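PDB 2HTA: putative glucose-6-phosphate 1-epimerase from Salmonella typhimurium, which probably interconverts the alpha and beta anomers of D-glucose 6-phosphate as a hexose-6-phosphate mutarotase of the aldose 1-epimerase kind. Local coordinates for residues P24-L29 with R35-D40; D42-D47 with V130-E135; Q58-L63 with L152-K157; S233-A238 with V279-V284. All coordinates share one frame; numbering follows the deposited sequence.

Contact 1. Residues P24-L29 with R35-D40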
# COMPACT_ATOMS: atom_id res chain seq x y z
N PRO A 24 4.08 -14.46 19.50
CA PRO A 24 5.11 -15.49 19.64
C PRO A 24 5.74 -15.77 18.28
O PRO A 24 5.04 -15.71 17.26
CB PRO A 24 4.32 -16.75 20.05
CG PRO A 24 3.06 -16.29 20.48
CD PRO A 24 2.75 -14.98 19.88
N VAL A 25 7.02 -16.07 18.26
CA VAL A 25 7.69 -16.54 17.06
C VAL A 25 7.35 -18.00 16.80
O VAL A 25 7.59 -18.84 17.65
CB VAL A 25 9.21 -16.39 17.20
CG1 VAL A 25 9.94 -17.18 16.09
CG2 VAL A 25 9.56 -14.92 17.24
N ILE A 26 6.78 -18.31 15.62
CA ILE A 26 6.50 -19.69 15.23
C ILE A 26 7.69 -20.30 14.54
O ILE A 26 8.04 -21.46 14.78
CB ILE A 26 5.27 -19.80 14.35
CG1 ILE A 26 4.07 -19.21 15.10
CG2 ILE A 26 5.06 -21.29 13.89
CD1 ILE A 26 2.80 -19.08 14.24
N GLU A 27 8.32 -19.52 13.65
CA GLU A 27 9.59 -19.92 13.10
C GLU A 27 10.51 -18.73 12.97
O GLU A 27 10.10 -17.66 12.51
CB GLU A 27 9.48 -20.65 11.76
CG GLU A 27 8.36 -20.22 10.95
CD GLU A 27 8.24 -21.02 9.70
OE1 GLU A 27 7.40 -21.93 9.70
OE2 GLU A 27 9.00 -20.76 8.75
N GLN A 28 11.74 -18.93 13.41
CA GLN A 28 12.76 -17.93 13.30
C GLN A 28 13.41 -18.17 11.93
O GLN A 28 14.10 -19.18 11.75
CB GLN A 28 13.81 -18.12 14.38
CG GLN A 28 14.75 -16.89 14.55
CD GLN A 28 14.01 -15.68 15.14
OE1 GLN A 28 13.25 -15.81 16.11
NE2 GLN A 28 14.26 -14.49 14.58
N LEU A 29 13.22 -17.26 10.98
CA LEU A 29 13.85 -17.46 9.63
C LEU A 29 15.32 -17.07 9.66
O LEU A 29 16.18 -17.79 9.10
CB LEU A 29 13.11 -16.63 8.55
CG LEU A 29 11.72 -17.17 8.10
CD1 LEU A 29 10.60 -16.76 9.00
CD2 LEU A 29 11.40 -16.61 6.67
N ARG A 35 8.44 -15.81 11.30
CA ARG A 35 7.01 -16.00 11.04
C ARG A 35 6.16 -16.08 12.33
O ARG A 35 6.54 -16.75 13.33
CB ARG A 35 6.73 -17.23 10.19
CG ARG A 35 5.18 -17.45 10.14
CD ARG A 35 4.70 -18.52 9.21
NE ARG A 35 5.08 -19.90 9.57
CZ ARG A 35 4.32 -20.79 10.20
NH1 ARG A 35 3.10 -20.52 10.66
NH2 ARG A 35 4.85 -22.01 10.40
N ARG A 36 5.03 -15.37 12.33
CA ARG A 36 4.12 -15.36 13.47
C ARG A 36 2.74 -15.50 12.86
O ARG A 36 2.60 -15.62 11.64
CB ARG A 36 4.26 -14.03 14.23
CG ARG A 36 5.74 -13.67 14.40
CD ARG A 36 5.99 -12.66 15.53
NE ARG A 36 7.36 -12.14 15.48
CZ ARG A 36 7.79 -11.22 16.32
NH1 ARG A 36 6.97 -10.84 17.30
NH2 ARG A 36 9.04 -10.71 16.22
N GLN A 37 1.72 -15.51 13.71
CA GLN A 37 0.37 -15.70 13.21
C GLN A 37 -0.59 -14.85 13.96
O GLN A 37 -0.55 -14.78 15.18
CB GLN A 37 -0.06 -17.20 13.27
CG GLN A 37 -1.43 -17.46 12.55
CD GLN A 37 -1.85 -18.93 12.57
OE1 GLN A 37 -1.05 -19.81 12.91
NE2 GLN A 37 -3.11 -19.20 12.22
N LEU A 38 -1.47 -14.16 13.24
CA LEU A 38 -2.54 -13.42 13.89
C LEU A 38 -3.88 -13.90 13.30
O LEU A 38 -4.12 -13.83 12.08
CB LEU A 38 -2.37 -11.94 13.70
CG LEU A 38 -3.25 -10.99 14.56
CD1 LEU A 38 -3.20 -11.26 16.10
CD2 LEU A 38 -2.88 -9.61 14.24
N ASP A 39 -4.74 -14.45 14.18
CA ASP A 39 -6.00 -15.09 13.73
C ASP A 39 -5.71 -16.08 12.60
O ASP A 39 -4.93 -17.02 12.80
CB ASP A 39 -7.02 -14.02 13.38
CG ASP A 39 -8.48 -14.53 13.47
OD1 ASP A 39 -8.67 -15.73 13.73
OD2 ASP A 39 -9.44 -13.74 13.21
N ASP A 40 -6.29 -15.86 11.41
CA ASP A 40 -6.08 -16.77 10.28
C ASP A 40 -4.70 -16.63 9.59
O ASP A 40 -4.29 -17.54 8.88
CB ASP A 40 -7.09 -16.52 9.17
CG ASP A 40 -8.48 -17.05 9.46
OD1 ASP A 40 -8.66 -17.77 10.47
OD2 ASP A 40 -9.40 -16.74 8.66
O HOH W 1 2.50 -15.93 16.51
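Arg35 O takes two backbone donors from the facing segment, residues 24-29: Ile26 N lies 2.8 Å from Arg35 O, and Glu27 N makes a weaker bond to it. Two consecutive residues opposite one make a classic beta bulge, in the antiparallel hairpin of strands 27-28 and 33-38, at the edge of the five-stranded sheet. Arg35 N returns a bond of 2.8 Å to Glu27 O and completes the hydrogen-bonded pair. Glu27 and Arg35 therefore project from the same face of the sheet, where their side chains form a salt bridge. Arg35 NH2 lies 2.6 Å from Glu27 OE1, and NE adds a weak second bond to the same oxygen. The carboxylate oxygen sits at the guanidinium edge, within its plane, although the two planes are turned 68° apart and the oxygen is met on its anti side, by a donor 33° out of the carboxylate plane. A bend at chi3 (67°) in an otherwise extended arginine chain turns the guanidinium back to the glutamate. Over one guanidinium face lies Ile26 CG2, 3.6 Å from Arg35 NH2, while Arg35 NH1 forms a salt bridge with Asp42 on the next strand. Ile26 CD1 rests 3.6 Å from Gln37 CB. Beyond the bulge, where Pro24 precedes the strand, a water bridges the two segments. It donates to Pro24 O at 2.7 Å. From Gln37 N it accepts a bond of 2.9 Å.

Contact 2. Residues D42-D47 with V130-E135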
# COMPACT_ATOMS: atom_id res chain seq x y z
N ASP A 42 -0.73 -15.89 8.42
CA ASP A 42 0.68 -15.99 8.69
C ASP A 42 1.33 -14.64 8.37
O ASP A 42 1.02 -14.06 7.34
CB ASP A 42 1.26 -17.05 7.81
CG ASP A 42 0.96 -18.44 8.36
OD1 ASP A 42 0.81 -18.57 9.60
OD2 ASP A 42 0.87 -19.37 7.56
N LEU A 43 2.14 -14.14 9.31
CA LEU A 43 2.83 -12.83 9.17
C LEU A 43 4.36 -13.04 9.14
O LEU A 43 4.87 -13.93 9.82
CB LEU A 43 2.52 -11.88 10.35
CG LEU A 43 1.03 -11.73 10.66
CD1 LEU A 43 0.78 -10.71 11.78
CD2 LEU A 43 0.27 -11.29 9.37
N ILE A 44 5.05 -12.23 8.36
CA ILE A 44 6.50 -12.15 8.37
C ILE A 44 6.89 -10.84 9.05
O ILE A 44 6.49 -9.76 8.64
CB ILE A 44 7.10 -12.21 6.94
CG1 ILE A 44 6.59 -13.46 6.16
CG2 ILE A 44 8.64 -12.06 7.02
CD1 ILE A 44 7.03 -14.85 6.76
N VAL A 45 7.65 -10.96 10.15
CA VAL A 45 7.93 -9.84 10.99
C VAL A 45 9.45 -9.56 10.98
O VAL A 45 10.24 -10.46 11.22
CB VAL A 45 7.43 -10.05 12.45
CG1 VAL A 45 7.82 -8.86 13.30
CG2 VAL A 45 5.87 -10.29 12.50
N VAL A 46 9.81 -8.32 10.66
CA VAL A 46 11.17 -7.85 10.63
C VAL A 46 11.39 -7.06 11.93
O VAL A 46 10.79 -6.01 12.16
CB VAL A 46 11.42 -6.88 9.41
CG1 VAL A 46 12.88 -6.29 9.45
CG2 VAL A 46 11.16 -7.57 8.06
N ASP A 47 12.26 -7.57 12.79
CA ASP A 47 12.58 -6.82 13.99
C ASP A 47 14.11 -6.66 13.94
O ASP A 47 14.86 -7.55 14.39
CB ASP A 47 12.13 -7.63 15.21
CG ASP A 47 12.39 -6.90 16.54
OD1 ASP A 47 13.12 -5.88 16.58
OD2 ASP A 47 11.87 -7.37 17.58
N VAL A 130 16.57 -5.02 5.45
CA VAL A 130 16.22 -6.34 4.93
C VAL A 130 15.59 -6.20 3.55
O VAL A 130 14.89 -5.20 3.29
CB VAL A 130 15.22 -7.08 5.88
CG1 VAL A 130 14.96 -8.50 5.38
CG2 VAL A 130 15.78 -7.17 7.29
N MET A 131 15.86 -7.14 2.66
CA MET A 131 15.18 -7.18 1.34
C MET A 131 14.36 -8.43 1.29
O MET A 131 14.85 -9.47 1.74
CB MET A 131 16.23 -7.31 0.21
CG MET A 131 17.23 -6.15 0.06
SD MET A 131 18.46 -6.61 -1.27
CE MET A 131 17.38 -6.93 -2.69
N LEU A 132 13.16 -8.38 0.69
CA LEU A 132 12.32 -9.58 0.64
C LEU A 132 11.63 -9.64 -0.72
O LEU A 132 11.27 -8.58 -1.27
CB LEU A 132 11.19 -9.52 1.69
CG LEU A 132 11.53 -9.38 3.19
CD1 LEU A 132 11.62 -7.90 3.53
CD2 LEU A 132 10.38 -10.03 3.99
N THR A 133 11.46 -10.86 -1.24
CA THR A 133 10.74 -11.05 -2.51
C THR A 133 9.63 -12.03 -2.24
O THR A 133 9.88 -13.14 -1.79
CB THR A 133 11.62 -11.65 -3.53
OG1 THR A 133 12.73 -10.76 -3.78
CG2 THR A 133 10.85 -11.80 -4.82
N PHE A 134 8.40 -11.62 -2.57
CA PHE A 134 7.21 -12.48 -2.46
C PHE A 134 6.76 -12.82 -3.87
O PHE A 134 6.93 -12.01 -4.82
CB PHE A 134 6.10 -11.72 -1.72
CG PHE A 134 6.39 -11.44 -0.28
CD1 PHE A 134 7.08 -10.25 0.11
CD2 PHE A 134 6.01 -12.34 0.69
CE1 PHE A 134 7.32 -9.99 1.50
CE2 PHE A 134 6.24 -12.06 2.06
CZ PHE A 134 6.88 -10.91 2.45
N GLU A 135 6.14 -13.99 -4.04
CA GLU A 135 5.69 -14.38 -5.39
C GLU A 135 4.24 -14.89 -5.33
O GLU A 135 3.88 -15.65 -4.43
CB GLU A 135 6.58 -15.52 -5.87
CG GLU A 135 6.23 -16.00 -7.27
CD GLU A 135 7.18 -17.10 -7.73
OE1 GLU A 135 7.03 -18.25 -7.29
OE2 GLU A 135 8.13 -16.80 -8.46
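Ile44 meets both Leu132 and Phe134 between two sheets packed face to face in the beta-sandwich fold of the galactose mutarotase clan. Its CB points to the opposite strand and divides the contact between two branches. CG2, anti to the backbone N, approaches Leu132 CD2 to 4.0 Å, the two side chains passing alongside in opposite senses. The other branch, CG1, reaches the edge of the Phe134 ring near its plane, with CE2 4.3 Å from Ile44 CG1. At the tip, chi2 (-64°) turns CD1 off the ring, which leaves the touch to CG1. Two residues on, Val46 repeats the approach more closely: Val46 CG1 lies 3.7 Å from Val130 CG2. Alternate residues on each strand supply these side chains, all apolar and buried, so that the two sheets meet through interleaved methyls and one aromatic edge. The strand axes run nearly antiparallel, at 166°, and come no closer than 9.9 Å, a distance spanned by side chains. Strand 41-48 lies between strands 33-38 and 51-56, from which Leu33 and Phe55 reach Ile44 and Phe134 respectively; strand 130-137 is flanked in its own sheet by strands 119-125 and 151-158.

Contact 3. Residues Q58-L63 with L152-K157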
# COMPACT_ATOMS: atom_id res chain seq x y z
N GLN A 58 -0.59 -13.21 2.97
CA GLN A 58 -1.79 -12.89 2.18
C GLN A 58 -1.69 -11.50 1.57
O GLN A 58 -1.60 -10.50 2.29
CB GLN A 58 -3.06 -13.02 3.03
CG GLN A 58 -4.32 -12.73 2.25
CD GLN A 58 -5.51 -13.13 3.06
OE1 GLN A 58 -5.79 -14.31 3.19
NE2 GLN A 58 -6.18 -12.17 3.63
N GLY A 59 -1.67 -11.41 0.24
CA GLY A 59 -1.47 -10.13 -0.41
C GLY A 59 -0.04 -9.57 -0.42
O GLY A 59 0.14 -8.40 -0.81
N ALA A 60 0.96 -10.37 -0.02
CA ALA A 60 2.32 -9.83 0.25
C ALA A 60 2.17 -8.42 0.79
O ALA A 60 2.72 -7.46 0.22
CB ALA A 60 3.15 -9.81 -1.03
N HIS A 61 1.38 -8.30 1.85
CA HIS A 61 0.84 -7.02 2.27
C HIS A 61 1.72 -6.42 3.35
O HIS A 61 1.78 -6.91 4.48
CB HIS A 61 -0.57 -7.24 2.85
CG HIS A 61 -1.41 -6.00 2.94
ND1 HIS A 61 -2.65 -5.88 2.32
CD2 HIS A 61 -1.23 -4.84 3.64
CE1 HIS A 61 -3.16 -4.69 2.60
NE2 HIS A 61 -2.32 -4.04 3.39
N LEU A 62 2.42 -5.36 2.99
CA LEU A 62 3.21 -4.63 3.97
C LEU A 62 2.24 -3.95 4.94
O LEU A 62 1.49 -3.09 4.57
CB LEU A 62 4.10 -3.61 3.23
CG LEU A 62 4.99 -2.71 4.12
CD1 LEU A 62 6.00 -3.46 5.00
CD2 LEU A 62 5.72 -1.69 3.17
N LEU A 63 2.28 -4.34 6.20
CA LEU A 63 1.37 -3.85 7.24
C LEU A 63 1.92 -2.64 7.97
O LEU A 63 1.16 -1.75 8.38
CB LEU A 63 1.22 -4.95 8.30
CG LEU A 63 0.75 -6.31 7.78
CD1 LEU A 63 0.71 -7.40 8.82
CD2 LEU A 63 -0.66 -6.11 7.15
N LEU A 152 3.51 -12.94 -10.32
CA LEU A 152 3.61 -11.59 -9.82
C LEU A 152 4.66 -11.64 -8.72
O LEU A 152 4.63 -12.57 -7.89
CB LEU A 152 2.29 -11.21 -9.15
CG LEU A 152 1.38 -10.08 -9.55
CD1 LEU A 152 0.34 -9.78 -8.39
CD2 LEU A 152 2.09 -8.81 -10.01
N LEU A 153 5.61 -10.70 -8.77
CA LEU A 153 6.64 -10.57 -7.75
C LEU A 153 6.51 -9.23 -7.04
O LEU A 153 6.32 -8.22 -7.70
CB LEU A 153 8.06 -10.66 -8.35
CG LEU A 153 8.25 -12.05 -8.96
CD1 LEU A 153 9.18 -12.11 -10.10
CD2 LEU A 153 8.68 -13.04 -7.87
N ALA A 154 6.63 -9.23 -5.72
CA ALA A 154 6.63 -7.98 -4.94
C ALA A 154 7.97 -8.00 -4.19
O ALA A 154 8.24 -8.92 -3.41
CB ALA A 154 5.46 -7.93 -3.95
N ARG A 155 8.82 -7.04 -4.51
CA ARG A 155 10.16 -6.93 -3.88
C ARG A 155 10.14 -5.73 -3.00
O ARG A 155 9.69 -4.66 -3.45
CB ARG A 155 11.22 -6.79 -4.98
CG ARG A 155 11.26 -7.98 -5.96
CD ARG A 155 12.43 -7.82 -6.92
NE ARG A 155 12.74 -9.07 -7.59
CZ ARG A 155 12.25 -9.41 -8.78
NH1 ARG A 155 12.59 -10.58 -9.33
NH2 ARG A 155 11.47 -8.57 -9.43
N PHE A 156 10.53 -5.91 -1.74
CA PHE A 156 10.57 -4.86 -0.74
C PHE A 156 11.98 -4.63 -0.25
O PHE A 156 12.74 -5.58 -0.16
CB PHE A 156 9.76 -5.27 0.47
CG PHE A 156 8.31 -5.46 0.16
CD1 PHE A 156 7.86 -6.67 -0.35
CD2 PHE A 156 7.42 -4.39 0.31
CE1 PHE A 156 6.46 -6.85 -0.66
CE2 PHE A 156 6.03 -4.59 0.04
CZ PHE A 156 5.59 -5.79 -0.46
N LYS A 157 12.31 -3.39 0.07
CA LYS A 157 13.57 -3.06 0.80
C LYS A 157 13.16 -2.26 2.02
O LYS A 157 12.57 -1.21 1.86
CB LYS A 157 14.47 -2.23 -0.11
CG LYS A 157 14.90 -2.97 -1.32
CD LYS A 157 16.14 -2.25 -1.93
CE LYS A 157 16.70 -3.00 -3.11
NZ LYS A 157 17.80 -2.20 -3.71
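The backbones of residues 58-63 and 152-157 face each other at side-chain distance, with Ala60 CA 7.0 Å from Ala154 CA and Leu62 CA 8.7 Å from Phe156 CA. Residues 152-157 are extended strand throughout, whereas 58-63 begins as a loop: Gly59 and Ala60 both have positive phi, 76° and 33°, before the chain enters strand 61-67 at His61. At this turn Ala60 CB points to the other sheet and meets Ala154 CB at 4.2 Å, a methyl-to-methyl contact where the backbones are nearest. Phe156 fills the wider part. Its CG lies anti to the carbonyl carbon (chi1 -63°), and the ring reaches between Ala60 and Leu62. Phe156 CZ comes to 3.4 Å from Ala60 O, and CE2 to 3.9 Å from Leu62 CB, both partners lying obliquely to the ring. The contact is apolar, apart from that carbonyl, and fully buried in the sandwich core. Phe55 packs edge-to-face on the Phe156 ring, and Trp118 also touches Ala60. Strand 61-67 is the outermost strand of the five-stranded sheet, whereas strand 151-158 lies inside the opposing sheet, between strands 130-137 and 162-169.

Contact 4. Residues S233-A238 with V279-V284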
# COMPACT_ATOMS: atom_id res chain seq x y z
N SER A 233 5.62 12.91 -4.33
CA SER A 233 4.59 13.56 -3.55
C SER A 233 5.14 13.85 -2.17
O SER A 233 5.87 13.02 -1.62
CB SER A 233 3.35 12.63 -3.37
OG SER A 233 2.87 12.09 -4.62
N VAL A 234 4.78 14.98 -1.56
CA VAL A 234 5.29 15.22 -0.22
C VAL A 234 4.11 15.42 0.72
O VAL A 234 3.26 16.31 0.47
CB VAL A 234 6.19 16.47 -0.16
CG1 VAL A 234 6.68 16.72 1.30
CG2 VAL A 234 7.35 16.36 -1.16
N ILE A 235 4.04 14.59 1.76
CA ILE A 235 2.98 14.70 2.80
C ILE A 235 3.58 15.58 3.93
O ILE A 235 4.65 15.24 4.47
CB ILE A 235 2.58 13.35 3.42
CG1 ILE A 235 2.18 12.37 2.28
CG2 ILE A 235 1.49 13.52 4.58
CD1 ILE A 235 1.96 10.93 2.72
N HIS A 236 2.93 16.69 4.23
CA HIS A 236 3.44 17.61 5.27
C HIS A 236 2.60 17.39 6.50
O HIS A 236 1.39 17.61 6.45
CB HIS A 236 3.26 19.04 4.79
CG HIS A 236 3.91 19.31 3.47
ND1 HIS A 236 5.14 19.90 3.36
CD2 HIS A 236 3.48 19.08 2.20
CE1 HIS A 236 5.47 20.01 2.08
NE2 HIS A 236 4.47 19.51 1.35
N ASP A 237 3.25 17.03 7.63
CA ASP A 237 2.56 16.71 8.86
C ASP A 237 3.08 17.55 10.02
O ASP A 237 4.12 17.24 10.57
CB ASP A 237 2.76 15.23 9.21
CG ASP A 237 1.90 14.78 10.39
OD1 ASP A 237 1.39 15.60 11.22
OD2 ASP A 237 1.74 13.58 10.51
N ALA A 238 2.36 18.61 10.34
CA ALA A 238 2.76 19.55 11.39
C ALA A 238 2.67 18.88 12.77
O ALA A 238 3.50 19.16 13.67
CB ALA A 238 1.86 20.81 11.34
N VAL A 279 -3.61 9.32 5.60
CA VAL A 279 -3.95 9.78 4.26
C VAL A 279 -3.36 8.73 3.32
O VAL A 279 -2.26 8.21 3.58
CB VAL A 279 -3.38 11.19 3.94
CG1 VAL A 279 -1.83 11.22 3.92
CG2 VAL A 279 -3.89 11.76 2.64
N CYS A 280 -4.11 8.40 2.27
CA CYS A 280 -3.57 7.53 1.23
C CYS A 280 -2.96 8.30 0.11
O CYS A 280 -3.62 9.18 -0.46
CB CYS A 280 -4.63 6.56 0.68
SG CYS A 280 -5.09 5.30 1.86
N VAL A 281 -1.71 7.96 -0.22
CA VAL A 281 -1.03 8.53 -1.39
C VAL A 281 -0.51 7.31 -2.17
O VAL A 281 0.47 6.64 -1.76
CB VAL A 281 0.13 9.55 -1.02
CG1 VAL A 281 0.95 10.00 -2.29
CG2 VAL A 281 -0.39 10.77 -0.17
N GLU A 282 -1.20 7.01 -3.28
CA GLU A 282 -1.09 5.72 -3.95
C GLU A 282 -0.33 5.87 -5.26
O GLU A 282 -0.57 6.84 -5.99
CB GLU A 282 -2.52 5.23 -4.27
CG GLU A 282 -3.42 5.29 -3.04
CD GLU A 282 -4.85 4.89 -3.36
OE1 GLU A 282 -5.07 4.18 -4.34
OE2 GLU A 282 -5.74 5.25 -2.57
N THR A 283 0.52 4.92 -5.56
CA THR A 283 1.19 4.85 -6.89
C THR A 283 0.30 4.04 -7.79
O THR A 283 -0.01 2.87 -7.49
CB THR A 283 2.55 4.15 -6.81
OG1 THR A 283 3.37 4.82 -5.84
CG2 THR A 283 3.25 4.22 -8.14
N VAL A 284 -0.08 4.62 -8.92
CA VAL A 284 -1.24 4.07 -9.67
C VAL A 284 -0.98 3.98 -11.16
O VAL A 284 -0.33 4.84 -11.73
CB VAL A 284 -2.52 4.91 -9.37
CG1 VAL A 284 -3.74 4.49 -10.25
CG2 VAL A 284 -2.92 4.84 -7.86
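Ile235 and Val281 form the tight part of this contact between two sheets of the mutarotase fold, meeting tip to tip with Ile235 CD1 3.7 Å from Val281 CG2. The same isoleucine methyl also reaches Val279 CG1, at 4.0 Å, so it closes against Val279 and Val281. Ile235 CG1 is anti to the carbonyl carbon (chi1 -55°), and its extended chi2 carries CD1 out to them. At the other end of the contact Val281 turns its second methyl, CG1, to Ser233, lying 3.7 Å from both Ser233 CB and OG. This end is as close but smaller, and mixed in character, a hydroxyl facing a methyl. The loose side lies beyond these four buried residues, where the segments diverge; on strand 232-237 the partly exposed Val234 and His236 alternate with the packed residues, and Val234 points away from the contact. The two strands run almost antiparallel, at 172°, with axes 9.5 Å apart at closest approach. On strand 278-286, Val279 and Val281 point to strand 232-237, while the intervening Cys280 points away from it. Glu282, inferred to be an active-site residue, is next to Val281, and its side chain touches His179, likewise inferred to be catalytic. An apolar interface thus backs the strand that carries Glu282, while the hydroxyl of Ser233, next to a methyl here, has its hydrogen bond with His248.

In the fold
Contact 1 lies at the surface, whereas contacts 2, 3 and 4 are buried. Its chemistry differs accordingly: backbone bonds, a salt bridge and a water join neighbouring strands of one sheet, while the others bring side chains of different sheets together through mainly apolar packing. Contacts 1 and 2 share the five-stranded sheet, in which strands 33-38 and 41-48 pair: Arg36 O of contact 1 lies 2.8 Å from Leu43 N of contact 2, a probable hydrogen bond. Contacts 2 and 3 adjoin, their centres about 8 Å apart, and join the same two sheets through adjacent strands 130-137 and 151-158. Contact 4 lies across the chain's centre, and one of its strands carries Glu282 of the inferred active site.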